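Local structure of glycerophosphoryl diester phosphodiesterase (Agrobacterium tumefaciens str. C58, 3KS5) at residues E35-P40 and R103-P108; H183-H188 and A203-G208; H213-I218 and T231-L236; L94-H99 and H129-R134. The protein belongs to the glycerophosphoryl diester phosphodiesterase family, whose members adopt a TIM-barrel fold, and holds an iron(III) ion in this model. All coordinates share one frame; numbering follows the deposited sequence.

Contact 1: E35-P40 and R103-P108. With FE (Fe (III) ion), chain C; ACT (acetate ion), chain D.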
# COMPACT_ATOMS: atom_id res chain seq x y z
N GLU A 35 -0.84 5.00 -0.55
CA GLU A 35 -0.26 3.67 -0.35
C GLU A 35 1.21 3.71 -0.50
O GLU A 35 1.74 4.37 -1.40
CB GLU A 35 -0.84 2.69 -1.35
CG GLU A 35 -0.61 1.18 -0.99
CD GLU A 35 0.71 0.59 -1.45
OE1 GLU A 35 1.46 1.22 -2.26
OE2 GLU A 35 1.00 -0.53 -0.97
N PHE A 36 1.90 2.96 0.34
CA PHE A 36 3.34 2.91 0.31
C PHE A 36 3.86 1.67 1.04
O PHE A 36 3.14 1.04 1.80
CB PHE A 36 3.93 4.17 0.94
CG PHE A 36 3.47 4.42 2.36
CD1 PHE A 36 2.26 5.07 2.61
CD2 PHE A 36 4.25 4.04 3.44
CE1 PHE A 36 1.82 5.27 3.92
CE2 PHE A 36 3.82 4.25 4.75
CZ PHE A 36 2.60 4.86 4.99
N ASP A 37 5.14 1.40 0.83
CA ASP A 37 5.83 0.22 1.32
C ASP A 37 6.96 0.71 2.20
O ASP A 37 7.46 1.81 1.97
CB ASP A 37 6.37 -0.55 0.10
CG ASP A 37 5.33 -0.71 -1.02
OD1 ASP A 37 4.42 -1.55 -0.88
OD2 ASP A 37 5.38 0.01 -2.06
N LEU A 38 7.36 -0.08 3.21
CA LEU A 38 8.46 0.28 4.12
C LEU A 38 9.46 -0.84 4.30
O LEU A 38 9.09 -2.01 4.26
CB LEU A 38 7.93 0.69 5.51
CG LEU A 38 6.94 1.86 5.56
CD1 LEU A 38 6.17 1.89 6.93
CD2 LEU A 38 7.65 3.23 5.23
N HIS A 39 10.73 -0.46 4.51
CA HIS A 39 11.84 -1.39 4.77
C HIS A 39 12.74 -0.74 5.79
O HIS A 39 12.83 0.48 5.82
CB HIS A 39 12.69 -1.66 3.51
CG HIS A 39 11.88 -2.16 2.37
ND1 HIS A 39 11.75 -3.50 2.09
CD2 HIS A 39 11.08 -1.50 1.51
CE1 HIS A 39 10.91 -3.63 1.07
NE2 HIS A 39 10.50 -2.43 0.70
N PRO A 40 13.39 -1.55 6.65
CA PRO A 40 14.36 -1.00 7.60
C PRO A 40 15.75 -0.87 7.00
O PRO A 40 16.09 -1.63 6.09
CB PRO A 40 14.42 -2.08 8.68
CG PRO A 40 14.21 -3.35 7.95
CD PRO A 40 13.24 -3.01 6.81
N ARG A 103 -2.11 4.01 3.98
CA ARG A 103 -2.26 2.58 3.69
C ARG A 103 -0.84 2.05 3.52
O ARG A 103 -0.22 2.22 2.47
CB ARG A 103 -3.09 2.34 2.46
CG ARG A 103 -3.08 0.91 2.02
CD ARG A 103 -3.92 0.75 0.80
NE ARG A 103 -3.72 -0.56 0.20
CZ ARG A 103 -4.64 -1.24 -0.48
NH1 ARG A 103 -5.88 -0.80 -0.61
NH2 ARG A 103 -4.30 -2.41 -1.02
N CYS A 104 -0.34 1.44 4.58
CA CYS A 104 1.04 1.02 4.72
C CYS A 104 1.12 -0.45 4.30
O CYS A 104 0.21 -1.20 4.65
CB CYS A 104 1.41 1.19 6.19
SG CYS A 104 3.05 0.76 6.73
N GLU A 105 2.17 -0.85 3.55
CA GLU A 105 2.42 -2.28 3.28
C GLU A 105 3.69 -2.79 3.94
O GLU A 105 4.77 -2.19 3.79
CB GLU A 105 2.49 -2.63 1.79
CG GLU A 105 2.51 -4.16 1.57
CD GLU A 105 2.49 -4.60 0.13
OE1 GLU A 105 2.08 -3.83 -0.75
OE2 GLU A 105 2.84 -5.76 -0.11
N ILE A 106 3.55 -3.91 4.67
CA ILE A 106 4.68 -4.59 5.29
C ILE A 106 5.19 -5.61 4.26
O ILE A 106 4.56 -6.64 4.00
CB ILE A 106 4.30 -5.26 6.64
CG1 ILE A 106 3.58 -4.28 7.58
CG2 ILE A 106 5.54 -5.73 7.38
CD1 ILE A 106 4.41 -3.03 7.96
N LYS A 107 6.32 -5.27 3.63
CA LYS A 107 6.93 -6.09 2.58
C LYS A 107 8.04 -6.91 3.20
O LYS A 107 8.69 -6.45 4.16
CB LYS A 107 7.58 -5.20 1.49
CG LYS A 107 6.66 -4.52 0.47
CD LYS A 107 6.08 -5.48 -0.52
CE LYS A 107 5.38 -4.75 -1.67
NZ LYS A 107 4.38 -5.59 -2.41
N PRO A 108 8.31 -8.10 2.66
CA PRO A 108 9.43 -8.88 3.13
C PRO A 108 10.75 -8.41 2.52
O PRO A 108 10.77 -7.55 1.63
CB PRO A 108 9.09 -10.31 2.66
CG PRO A 108 8.28 -10.12 1.46
CD PRO A 108 7.56 -8.80 1.60
FE FE C . 2.58 -1.95 -2.09
C ACT D . 2.68 -3.83 -4.94
O ACT D . 2.61 -2.90 -5.79
OXT ACT D . 3.44 -3.65 -3.94
CH3 ACT D . 1.86 -5.07 -5.20
O HOH W 1 -0.89 -1.84 0.14
O HOH W 2 3.37 -0.01 -3.37

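Contact 2: H183-H188 and A203-G208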
# COMPACT_ATOMS: atom_id res chain seq x y z
N HIS A 183 -10.55 -9.16 8.21
CA HIS A 183 -11.90 -8.69 7.84
C HIS A 183 -11.99 -8.07 6.44
O HIS A 183 -13.10 -7.74 5.98
CB HIS A 183 -12.40 -7.71 8.92
CG HIS A 183 -12.26 -8.25 10.32
ND1 HIS A 183 -11.41 -7.70 11.26
CD2 HIS A 183 -12.81 -9.34 10.91
CE1 HIS A 183 -11.46 -8.41 12.37
NE2 HIS A 183 -12.31 -9.41 12.19
N GLU A 184 -10.85 -7.95 5.75
CA GLU A 184 -10.80 -7.39 4.40
C GLU A 184 -9.66 -7.98 3.58
O GLU A 184 -8.51 -8.03 4.05
CB GLU A 184 -10.56 -5.88 4.48
CG GLU A 184 -10.64 -5.13 3.13
CD GLU A 184 -10.39 -3.63 3.25
OE1 GLU A 184 -10.36 -3.09 4.40
OE2 GLU A 184 -10.21 -3.01 2.16
N ILE A 185 -9.99 -8.37 2.35
CA ILE A 185 -8.99 -8.78 1.34
C ILE A 185 -8.93 -7.79 0.15
O ILE A 185 -9.93 -7.13 -0.20
CB ILE A 185 -9.27 -10.24 0.82
CG1 ILE A 185 -10.46 -10.30 -0.14
CG2 ILE A 185 -9.47 -11.23 2.01
CD1 ILE A 185 -10.67 -11.63 -0.81
N GLY A 186 -7.75 -7.70 -0.47
CA GLY A 186 -7.54 -6.95 -1.71
C GLY A 186 -7.01 -7.89 -2.78
O GLY A 186 -6.01 -8.55 -2.53
N VAL A 187 -7.70 -7.97 -3.92
CA VAL A 187 -7.28 -8.79 -5.04
C VAL A 187 -6.83 -7.89 -6.20
O VAL A 187 -7.22 -6.71 -6.26
CB VAL A 187 -8.38 -9.76 -5.52
CG1 VAL A 187 -8.88 -10.64 -4.34
CG2 VAL A 187 -9.52 -9.05 -6.23
N HIS A 188 -6.01 -8.44 -7.10
CA HIS A 188 -5.55 -7.70 -8.27
C HIS A 188 -6.78 -7.35 -9.07
O HIS A 188 -7.62 -8.22 -9.33
CB HIS A 188 -4.57 -8.53 -9.12
CG HIS A 188 -3.88 -7.75 -10.20
ND1 HIS A 188 -4.52 -7.34 -11.35
CD2 HIS A 188 -2.59 -7.34 -10.32
CE1 HIS A 188 -3.67 -6.68 -12.12
NE2 HIS A 188 -2.49 -6.67 -11.52
N ALA A 203 -19.60 -13.75 3.07
CA ALA A 203 -18.86 -14.34 4.19
C ALA A 203 -18.56 -13.34 5.25
O ALA A 203 -17.88 -13.66 6.21
CB ALA A 203 -17.53 -14.94 3.70
N GLY A 204 -19.03 -12.11 5.08
CA GLY A 204 -18.78 -11.06 6.05
C GLY A 204 -17.49 -10.30 5.87
O GLY A 204 -17.05 -9.62 6.80
N LEU A 205 -16.87 -10.37 4.68
CA LEU A 205 -15.57 -9.71 4.45
C LEU A 205 -15.68 -8.48 3.53
O LEU A 205 -16.50 -8.47 2.60
CB LEU A 205 -14.58 -10.72 3.83
CG LEU A 205 -14.14 -11.96 4.64
CD1 LEU A 205 -13.24 -12.85 3.75
CD2 LEU A 205 -13.42 -11.59 5.93
N ASP A 206 -14.91 -7.44 3.82
CA ASP A 206 -14.74 -6.32 2.87
C ASP A 206 -13.85 -6.78 1.66
O ASP A 206 -12.98 -7.68 1.78
CB ASP A 206 -14.11 -5.11 3.57
CG ASP A 206 -15.10 -4.36 4.51
OD1 ASP A 206 -16.32 -4.58 4.35
OD2 ASP A 206 -14.63 -3.55 5.37
N PHE A 207 -14.10 -6.16 0.51
CA PHE A 207 -13.50 -6.48 -0.75
C PHE A 207 -13.00 -5.22 -1.50
O PHE A 207 -13.82 -4.39 -1.98
CB PHE A 207 -14.53 -7.20 -1.62
CG PHE A 207 -14.00 -7.62 -2.96
CD1 PHE A 207 -13.35 -8.85 -3.11
CD2 PHE A 207 -14.13 -6.79 -4.08
CE1 PHE A 207 -12.85 -9.26 -4.35
CE2 PHE A 207 -13.62 -7.19 -5.34
CZ PHE A 207 -12.99 -8.42 -5.47
N GLY A 208 -11.67 -5.09 -1.56
CA GLY A 208 -10.98 -4.07 -2.31
C GLY A 208 -10.06 -4.62 -3.41
O GLY A 208 -10.03 -5.83 -3.67

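Contact 3: H213-I218 and T231-L236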
# COMPACT_ATOMS: atom_id res chain seq x y z
N HIS A 213 -4.63 0.74 -12.78
CA HIS A 213 -3.79 1.81 -13.34
C HIS A 213 -4.33 2.41 -14.66
O HIS A 213 -4.02 3.56 -14.97
CB HIS A 213 -2.38 1.28 -13.58
CG HIS A 213 -1.72 0.69 -12.37
ND1 HIS A 213 -1.83 1.26 -11.11
CD2 HIS A 213 -0.89 -0.36 -12.23
CE1 HIS A 213 -1.10 0.56 -10.25
NE2 HIS A 213 -0.52 -0.43 -10.91
N THR A 214 -5.10 1.66 -15.43
CA THR A 214 -5.62 2.14 -16.68
C THR A 214 -7.06 2.65 -16.52
O THR A 214 -7.73 2.36 -15.50
CB THR A 214 -5.64 1.03 -17.72
OG1 THR A 214 -6.59 0.05 -17.33
CG2 THR A 214 -4.29 0.38 -17.86
N PRO A 215 -7.55 3.45 -17.49
CA PRO A 215 -8.97 3.80 -17.52
C PRO A 215 -9.93 2.61 -17.41
O PRO A 215 -10.92 2.69 -16.68
CB PRO A 215 -9.13 4.49 -18.89
CG PRO A 215 -7.79 5.10 -19.14
CD PRO A 215 -6.79 4.14 -18.57
N SER A 216 -9.65 1.54 -18.16
CA SER A 216 -10.43 0.30 -18.09
C SER A 216 -10.51 -0.27 -16.66
O SER A 216 -11.58 -0.59 -16.17
CB SER A 216 -9.81 -0.78 -18.97
OG SER A 216 -9.79 -0.39 -20.32
N GLN A 217 -9.34 -0.42 -16.03
CA GLN A 217 -9.25 -1.03 -14.71
C GLN A 217 -9.95 -0.16 -13.66
O GLN A 217 -10.75 -0.69 -12.84
CB GLN A 217 -7.78 -1.28 -14.33
CG GLN A 217 -7.09 -2.37 -15.17
CD GLN A 217 -5.63 -2.47 -14.90
OE1 GLN A 217 -4.93 -1.46 -14.77
NE2 GLN A 217 -5.13 -3.72 -14.82
N ILE A 218 -9.64 1.15 -13.69
CA ILE A 218 -10.25 2.14 -12.79
C ILE A 218 -11.76 2.14 -12.90
O ILE A 218 -12.46 2.06 -11.90
CB ILE A 218 -9.72 3.57 -13.05
CG1 ILE A 218 -8.27 3.67 -12.61
CG2 ILE A 218 -10.58 4.61 -12.27
CD1 ILE A 218 -7.58 4.98 -13.00
N THR A 231 -3.91 2.96 -7.16
CA THR A 231 -3.79 3.40 -8.58
C THR A 231 -2.52 4.23 -8.73
O THR A 231 -2.17 5.02 -7.82
CB THR A 231 -4.99 4.23 -9.07
OG1 THR A 231 -4.88 4.45 -10.48
CG2 THR A 231 -5.11 5.57 -8.31
N ASP A 232 -1.83 3.99 -9.84
CA ASP A 232 -0.58 4.69 -10.20
C ASP A 232 -0.93 6.01 -10.90
O ASP A 232 -0.03 6.81 -11.10
CB ASP A 232 0.29 3.86 -11.15
CG ASP A 232 1.23 2.89 -10.46
OD1 ASP A 232 1.65 3.06 -9.28
OD2 ASP A 232 1.63 1.96 -11.19
N ARG A 233 -2.21 6.18 -11.27
CA ARG A 233 -2.80 7.42 -11.86
C ARG A 233 -3.95 8.07 -11.01
O ARG A 233 -5.14 8.08 -11.42
CB ARG A 233 -3.31 7.07 -13.23
CG ARG A 233 -2.15 6.56 -14.13
CD ARG A 233 -2.56 6.54 -15.60
NE ARG A 233 -2.79 7.88 -16.13
CZ ARG A 233 -3.39 8.17 -17.28
NH1 ARG A 233 -3.85 7.20 -18.09
NH2 ARG A 233 -3.54 9.45 -17.64
N PRO A 234 -3.61 8.56 -9.82
CA PRO A 234 -4.60 9.13 -8.90
C PRO A 234 -5.40 10.31 -9.48
O PRO A 234 -6.63 10.37 -9.29
CB PRO A 234 -3.76 9.58 -7.71
CG PRO A 234 -2.36 9.61 -8.20
CD PRO A 234 -2.26 8.57 -9.24
N THR A 235 -4.72 11.17 -10.25
CA THR A 235 -5.37 12.31 -10.91
C THR A 235 -6.50 11.82 -11.78
O THR A 235 -7.64 12.25 -11.62
CB THR A 235 -4.37 13.11 -11.72
OG1 THR A 235 -3.35 13.57 -10.82
CG2 THR A 235 -5.06 14.29 -12.41
N LEU A 236 -6.21 10.87 -12.66
CA LEU A 236 -7.23 10.28 -13.52
C LEU A 236 -8.32 9.53 -12.77
O LEU A 236 -9.46 9.47 -13.25
CB LEU A 236 -6.57 9.29 -14.49
CG LEU A 236 -7.48 8.42 -15.36
CD1 LEU A 236 -8.25 9.29 -16.36
CD2 LEU A 236 -6.70 7.31 -16.06

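Contact 4: L94-H99 and H129-R134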
# COMPACT_ATOMS: atom_id res chain seq x y z
N LEU A 94 4.60 15.37 5.80
CA LEU A 94 3.78 15.83 4.68
C LEU A 94 2.31 15.57 4.86
O LEU A 94 1.51 16.20 4.16
CB LEU A 94 4.18 15.15 3.38
CG LEU A 94 5.64 15.17 2.93
CD1 LEU A 94 5.77 14.46 1.57
CD2 LEU A 94 6.20 16.61 2.87
N TYR A 95 1.94 14.62 5.71
CA TYR A 95 0.52 14.23 5.83
C TYR A 95 -0.13 14.67 7.16
O TYR A 95 -1.38 14.70 7.24
CB TYR A 95 0.36 12.71 5.56
CG TYR A 95 0.44 12.38 4.06
CD1 TYR A 95 1.67 12.22 3.43
CD2 TYR A 95 -0.72 12.27 3.29
CE1 TYR A 95 1.75 11.96 2.06
CE2 TYR A 95 -0.64 12.01 1.92
CZ TYR A 95 0.60 11.87 1.32
OH TYR A 95 0.67 11.61 -0.02
N VAL A 96 0.67 15.06 8.16
CA VAL A 96 0.08 15.51 9.46
C VAL A 96 -0.99 16.60 9.29
O VAL A 96 -2.06 16.50 9.91
CB VAL A 96 1.14 15.98 10.49
CG1 VAL A 96 2.06 14.78 10.91
CG2 VAL A 96 1.94 17.20 9.97
N ASP A 97 -0.76 17.57 8.40
CA ASP A 97 -1.77 18.62 8.13
C ASP A 97 -2.74 18.36 6.94
O ASP A 97 -3.58 19.23 6.62
CB ASP A 97 -1.06 19.98 8.00
CG ASP A 97 -0.54 20.49 9.36
OD1 ASP A 97 -1.38 20.64 10.29
OD2 ASP A 97 0.69 20.74 9.50
N SER A 98 -2.68 17.15 6.37
CA SER A 98 -3.50 16.75 5.21
C SER A 98 -4.72 15.95 5.60
O SER A 98 -4.75 15.37 6.66
CB SER A 98 -2.66 15.86 4.29
OG SER A 98 -3.45 15.34 3.24
N HIS A 99 -5.73 15.90 4.75
CA HIS A 99 -6.88 14.99 4.98
C HIS A 99 -6.68 13.52 4.47
O HIS A 99 -7.57 12.65 4.65
CB HIS A 99 -8.12 15.52 4.28
CG HIS A 99 -8.03 15.49 2.80
ND1 HIS A 99 -7.20 16.34 2.09
CD2 HIS A 99 -8.64 14.70 1.87
CE1 HIS A 99 -7.32 16.09 0.80
NE2 HIS A 99 -8.18 15.10 0.64
N HIS A 129 5.07 9.77 15.44
CA HIS A 129 4.85 10.92 14.54
C HIS A 129 3.39 11.16 14.24
O HIS A 129 3.04 11.80 13.24
CB HIS A 129 5.64 10.74 13.25
CG HIS A 129 7.08 10.45 13.48
ND1 HIS A 129 7.89 11.29 14.22
CD2 HIS A 129 7.86 9.41 13.10
CE1 HIS A 129 9.11 10.79 14.27
NE2 HIS A 129 9.13 9.65 13.59
N SER A 130 2.55 10.65 15.13
CA SER A 130 1.12 10.96 15.14
C SER A 130 0.32 10.56 13.89
O SER A 130 -0.68 11.23 13.53
CB SER A 130 0.95 12.45 15.47
OG SER A 130 1.82 12.82 16.54
N MSE A 131 0.68 9.43 13.27
CA MSE A 131 -0.11 8.91 12.15
C MSE A 131 -0.73 7.51 12.38
O MSE A 131 -1.63 7.12 11.61
CB MSE A 131 0.72 8.91 10.87
CG MSE A 131 1.09 10.30 10.38
SE MSE A 131 -0.43 11.31 9.77
CE MSE A 131 -1.41 10.18 8.52
N LEU A 132 -0.31 6.77 13.42
CA LEU A 132 -0.87 5.42 13.65
C LEU A 132 -2.38 5.40 13.60
O LEU A 132 -2.97 4.52 12.97
CB LEU A 132 -0.40 4.80 14.98
CG LEU A 132 -0.88 3.36 15.32
CD1 LEU A 132 -0.43 2.28 14.27
CD2 LEU A 132 -0.38 3.01 16.72
N GLU A 133 -3.03 6.40 14.19
CA GLU A 133 -4.50 6.43 14.19
C GLU A 133 -5.12 6.78 12.85
O GLU A 133 -6.35 6.80 12.72
CB GLU A 133 -5.05 7.34 15.31
CG GLU A 133 -4.57 6.97 16.73
CD GLU A 133 -4.64 5.46 17.06
OE1 GLU A 133 -5.67 4.80 16.71
OE2 GLU A 133 -3.67 4.95 17.67
N ARG A 134 -4.29 7.04 11.85
CA ARG A 134 -4.78 7.26 10.49
C ARG A 134 -4.25 6.19 9.49
O ARG A 134 -4.39 6.37 8.28
CB ARG A 134 -4.37 8.68 10.06
CG ARG A 134 -4.91 9.76 11.00
CD ARG A 134 -4.25 11.08 10.75
NE ARG A 134 -4.50 11.53 9.39
CZ ARG A 134 -3.87 12.55 8.81
NH1 ARG A 134 -2.97 13.28 9.49
NH2 ARG A 134 -4.16 12.85 7.55

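Contact 1: E35-P40 and R103-P108
Two carboxylates from neighbouring strands, Glu35 and Glu105, start alike, each swinging CG opposite its main-chain nitrogen (chi1 -164° and -170°), and then part company. Glu105 stays extended beyond CG, whereas Glu35 turns sharply at chi2 (-86°), so that both reach one iron(III) ion. Glu35 OE2 lies 2.4 Å from the iron atom and Glu105 OE1 also 2.4 Å, with Asp37 OD1 at 2.2 Å. A water, close to Glu35 OE1 and Asp37 OD2, is a further ligand, and one more atom comes from outside the two segments.

The scaffold is a pair of parallel strands in the TIM barrel, 35-40 beside 103-106. Phe36 N donates to Arg103 O at 3.1 Å, and Glu105 N to Phe36 O at 2.8 Å; the next rung, Leu38 to Glu105, is weak. Alternation along the strands puts the acidic side chains on one face of the sheet and Phe36, Leu38 and Cys104 on the other. There Cys104 CA sits over a face of the Phe36 ring, displaced toward its rim, and helix 118-128 packs on Leu38 and Cys104.

Lys107, bent at chi2, brings its amino group to the side of the metal site. Its NZ forms a salt bridge with Glu105 OE2 at 2.8 Å, approaching from above the carboxylate plane, and also donates to the bound acetate.

Asp37 OD1 and Glu105 OE1 stand 3.3 Å apart without a hydrogen bond. The shared cation probably offsets their mutual repulsion, with Lys107 adding positive charge beside it; the ion thus draws its carboxylate ligands from both strands.

Contact 2: H183-H188 and A203-G208
Asp206, Ile185 and Gly208 carry much of this pairing, in which the two parallel strands of a beta-alpha-beta crossover lie side by side: strand 184-188 leads into helix 194-202, and the chain returns as strand 206-210.

Asp206 is held through both its backbone N and its backbone O. The N donates to His183 O at 2.8 Å, and the O accepts from Ile185 N at 3.1 Å. The Asp206 side chain leaves the same face of the sheet as that of Glu184, and its CB comes within 3.5 Å of Glu184 CG. Their carboxylates cross with planes 77° apart; both form salt bridges with Lys227, which probably relieves the repulsion between the two acids.

Ile185 points to the other face, toward the crossover helix. CG1 takes the cramped place between main-chain nitrogen and carbonyl carbon (chi1 75°), at a loose, oblique distance from the Phe207 ring, while CG2 lies on the side of Leu205. Val200 of helix 194-202 touches Ile185, Leu205 and Phe207 on this face. Further along, Val187 CG2 meets Phe207 CZ at 3.6 Å, the two side chains running roughly at right angles.

Gly208 continues the ladder opposite Gly186, their CA atoms 4.5 Å apart. Gly208 O receives Val187 N at 3.2 Å and a CA-H...O contact from Gly186 as well. At the amide end of Gly208 the geometry is nearly linear, N donating to Ile185 O at 3.0 Å with an angle of 175° at the hydrogen.

Contact 3: H213-I218 and T231-L236
His213 and Asp232 lie one upon the other, ring and carboxylate planes only 8° apart, where two successive beta-alpha loops of the TIM barrel lead into helices 215-224 and 234-246. Asp232 OD2 sits over one face of the imidazole, displaced toward its rim, 3.2 Å from His213 CE1. The bond between the loops uses a different atom: Asp232 N donates to His213 ND1 at 3.0 Å, tilted somewhat from the ring plane.

Beside this polar pair the helix starts touch through aliphatic groups. Leu236 CD2 is 3.9 Å from both Pro215 CG and Ile218 CD1, and it also lies against a face of the Arg233 guanidinium group. The Arg233 chain passes the backbone of the other loop, its CD 3.4 Å from His213 O.

A second shell positions these groups. Asp232 OD1 is hydrogen-bonded to Thr12 and His8, consistent with a fixed turn of the carboxylate that keeps it flat against the imidazole. Thr231 OG1 accepts from Arg233 N in an ST turn and is also bonded to Ala212 O, tying the two loops together once more. On the histidine side, Gln217 OE1 accepts from His213 N at 3.0 Å and from Thr214 N, the latter on a lone pair in the carbonyl plane. The capping box is completed by the N-cap residue, Thr214, whose OG1 accepts from Gln217 N at 3.1 Å.

Contact 4: L94-H99 and H129-R134
Polar contacts centre on Arg134, whose guanidinium group meets a cluster of backbone carbonyls at the end of helix 88-96. NH1 donates to Tyr95 O at 3.1 Å, coming from above the carbonyl plane, and has a weak bond to Val96 O. NH2 approaches Ser98 O to 2.7 Å, but the bond is strongly bent (120° at the hydrogen) and counts as weak. Besides a weak bond from NH2, Tyr95 O accepts from Arg134 NH1 and, from the opposite face, Ser98 N. The side chain bends at chi3 (61°) to turn its terminal group to these oxygens, while NE is bonded to Asn101. Carbonyls crowding a helix C terminus would be expected to attract the positive group.

Both segments belong to alpha-to-beta turns of the TIM barrel, on the side where its strands begin: segment 94-99 leads to strand 101-106, while segment 129-134 leads to strand 135-139. The second turn opens with a Schellman motif, in which Ser130, with positive phi, is the C-prime residue that ends helix 118-128.

Apolar contacts are made mainly by Met131, here selenomethionine. Torsions of the same sense, all near -60°, curl the side chain until CE rests 3.3 Å above the centre of the Arg134 guanidinium plane. That methyl is also 4.3 Å from Tyr95 CB, so it touches both the arginine and the helix residue Tyr95. SE approaches Val96 at a looser 4.4 Å from CG1. A mixed contact adds to these: Val96 CG1 lies 3.9 Å from His129 O.

From the N terminus, contact 1 opens first, at strand 33-40, and closes when strand 101-106 pairs with it. Before it closes, contact 4 has opened at the end of helix 88-96, and it closes only after helix 118-128; the two loops therefore cross, and their segments adjoin in sequence. Contact 4 joins two turns leading into successive strands, whereas contact 1 joins the strands' metal-binding ends. Contacts 2 and 3 follow in series. Contact 2 closes one beta-alpha-beta unit across the same sheet as contact 1, and contact 3 brings together the starts of the last two helices. Contacts 2 and 3 touch where His188 packs against Gln217.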